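Local coordinates for CBS domain-containing protein CBSX1, chloroplastic (Arabidopsis thaliana, PDB 4GQW) that is a chloroplast protein built from a pair of CBS domains, probably acting as a regulator of thioredoxin by binding it, at residues W48-L53 / P120-D125. Sequence-based numbering, arbitrary orientation.
Sequences WKLVGL and PVVDSD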
loop_
_atom_site.group_PDB
_atom_site.type_symbol
_atom_site.label_atom_id
_atom_site.label_comp_id
_atom_site.label_asym_id
_atom_site.label_seq_id
_atom_site.Cartn_x
_atom_site.Cartn_y
_atom_site.Cartn_z
ATOM N N TRP A 48 -19.101 1.630 16.334
ATOM C CA TRP A 48 -18.042 2.340 15.615
ATOM C C TRP A 48 -16.776 2.585 16.430
ATOM O O TRP A 48 -16.041 3.539 16.178
ATOM C CB TRP A 48 -18.561 3.654 15.029
ATOM C CG TRP A 48 -18.970 3.537 13.602
ATOM C CD1 TRP A 48 -20.201 3.201 13.127
ATOM C CD2 TRP A 48 -18.138 3.745 12.457
ATOM N NE1 TRP A 48 -20.191 3.191 11.754
ATOM C CE2 TRP A 48 -18.936 3.522 11.319
ATOM C CE3 TRP A 48 -16.798 4.099 12.283
ATOM C CZ2 TRP A 48 -18.437 3.644 10.026
ATOM C CZ3 TRP A 48 -16.307 4.219 11.001
ATOM C CH2 TRP A 48 -17.124 3.993 9.889
ATOM N N LYS A 49 -16.518 1.717 17.399
ATOM C CA LYS A 49 -15.287 1.797 18.170
ATOM C C LYS A 49 -14.243 0.844 17.601
ATOM O O LYS A 49 -14.539 -0.315 17.312
ATOM C CB LYS A 49 -15.557 1.479 19.640
ATOM C CG LYS A 49 -16.484 2.470 20.314
ATOM C CD LYS A 49 -16.651 2.165 21.793
ATOM C CE LYS A 49 -17.536 3.205 22.462
ATOM N NZ LYS A 49 -17.778 2.921 23.901
ATOM N N LEU A 50 -13.024 1.347 17.434
ATOM C CA LEU A 50 -11.934 0.568 16.863
ATOM C C LEU A 50 -11.670 -0.685 17.687
ATOM O O LEU A 50 -11.488 -0.616 18.901
ATOM C CB LEU A 50 -10.664 1.414 16.786
ATOM C CG LEU A 50 -9.467 0.784 16.074
ATOM C CD1 LEU A 50 -9.707 0.743 14.579
ATOM C CD2 LEU A 50 -8.195 1.552 16.393
ATOM N N VAL A 51 -11.660 -1.836 17.025
ATOM C CA VAL A 51 -11.462 -3.089 17.736
ATOM C C VAL A 51 -10.255 -3.851 17.195
ATOM O O VAL A 51 -9.780 -4.800 17.817
ATOM C CB VAL A 51 -12.738 -3.965 17.712
ATOM C CG1 VAL A 51 -12.893 -4.662 16.377
ATOM C CG2 VAL A 51 -12.712 -4.976 18.843
ATOM N N GLY A 52 -9.737 -3.419 16.050
ATOM C CA GLY A 52 -8.529 -4.029 15.528
ATOM C C GLY A 52 -8.037 -3.481 14.205
ATOM O O GLY A 52 -8.480 -2.431 13.747
ATOM N N LEU A 53 -7.091 -4.196 13.609
ATOM C CA LEU A 53 -6.619 -3.908 12.262
ATOM C C LEU A 53 -6.505 -5.224 11.521
ATOM O O LEU A 53 -6.150 -6.243 12.109
ATOM C CB LEU A 53 -5.242 -3.247 12.286
ATOM C CG LEU A 53 -5.073 -1.771 12.648
ATOM C CD1 LEU A 53 -3.684 -1.314 12.228
ATOM C CD2 LEU A 53 -6.133 -0.907 12.008
ATOM N N PRO A 120 -4.512 4.626 13.040
ATOM C CA PRO A 120 -5.929 4.924 13.268
ATOM C C PRO A 120 -6.137 6.153 14.152
ATOM O O PRO A 120 -5.396 6.375 15.117
ATOM C CB PRO A 120 -6.447 3.659 13.964
ATOM C CG PRO A 120 -5.235 3.023 14.544
ATOM C CD PRO A 120 -4.133 3.313 13.583
ATOM N N VAL A 121 -7.146 6.945 13.808
ATOM C CA VAL A 121 -7.456 8.168 14.533
ATOM C C VAL A 121 -8.810 8.042 15.204
ATOM O O VAL A 121 -9.834 7.875 14.532
ATOM C CB VAL A 121 -7.497 9.387 13.599
ATOM C CG1 VAL A 121 -7.616 10.661 14.413
ATOM C CG2 VAL A 121 -6.252 9.429 12.735
ATOM N N VAL A 122 -8.814 8.126 16.530
ATOM C CA VAL A 122 -10.057 8.034 17.279
ATOM C C VAL A 122 -10.399 9.342 17.977
ATOM O O VAL A 122 -9.639 10.309 17.922
ATOM C CB VAL A 122 -10.016 6.904 18.321
ATOM C CG1 VAL A 122 -9.651 5.585 17.658
ATOM C CG2 VAL A 122 -9.039 7.242 19.432
ATOM N N ASP A 123 -11.555 9.367 18.630
ATOM C CA ASP A 123 -11.975 10.542 19.379
ATOM C C ASP A 123 -11.912 10.297 20.881
ATOM O O ASP A 123 -11.283 9.346 21.338
ATOM C CB ASP A 123 -13.375 11.008 18.951
ATOM C CG ASP A 123 -14.450 9.947 19.150
ATOM O OD1 ASP A 123 -14.245 8.990 19.925
ATOM O OD2 ASP A 123 -15.526 10.087 18.532
ATOM N N SER A 124 -12.584 11.154 21.638
ATOM C CA SER A 124 -12.526 11.106 23.093
ATOM C C SER A 124 -13.251 9.887 23.652
ATOM O O SER A 124 -13.035 9.502 24.800
ATOM C CB SER A 124 -13.117 12.387 23.686
ATOM O OG SER A 124 -13.503 13.290 22.663
ATOM N N ASP A 125 -14.102 9.278 22.835
ATOM C CA ASP A 125 -14.912 8.155 23.286
ATOM C C ASP A 125 -14.439 6.817 22.723
ATOM O O ASP A 125 -15.063 5.781 22.954
ATOM C CB ASP A 125 -16.384 8.396 22.948
ATOM C CG ASP A 125 -16.999 9.494 23.792
ATOM O OD1 ASP A 125 -17.598 9.169 24.840
ATOM O OD2 ASP A 125 -16.880 10.680 23.418
#
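Leu50 lays its methyl CD2 against the ring of Pro120, 3.7 Å from CB and nearly as close to CG, the two side chains crossing at about a right angle. With CG of Leu50 anti to the backbone N (chi1 -174°), the CD2 branch is carried to Pro120. Further back, CB of Leu50 lies 4.4 Å from CG1 of Val122. Pro120 and Val122 both point their side chains at the other segment, whereas Val121 between them points away and packs on Val98 and Ile132. Leu50, Pro120 and Val122 suit this seam because their apolar carbons bury against each other without stranding a polar group; no hydrogen bond links the two segments. Leu50 also touches Pro42, Pro95 and Leu128.

The two strands belong to different sheets, 50-55 in the first CBS motif and 118-122 in the second, and the contact is part of the packing of one CBS motif on the other that makes a CBS pair. Val51 and Gly52 both face Val43 in a classic beta bulge, which Gly52, lacking a side chain and with phi near 180°, fits.

Polar groups gather where strand 118-122 gives way to a turn. The short carboxylate of Asp123 can reach the backbone N two residues on: its OD1 accepts from N of Asp125 at 2.9 Å, an Asx turn with the donor above the carboxylate plane; Lys127 N shares that oxygen. The long, extended Lys49 reaches along the solvent side, its CE 3.6 Å from the carbonyl O of Asp125. Its NZ stays 6.3 Å from OD1 of Asp125, probably a weak attraction.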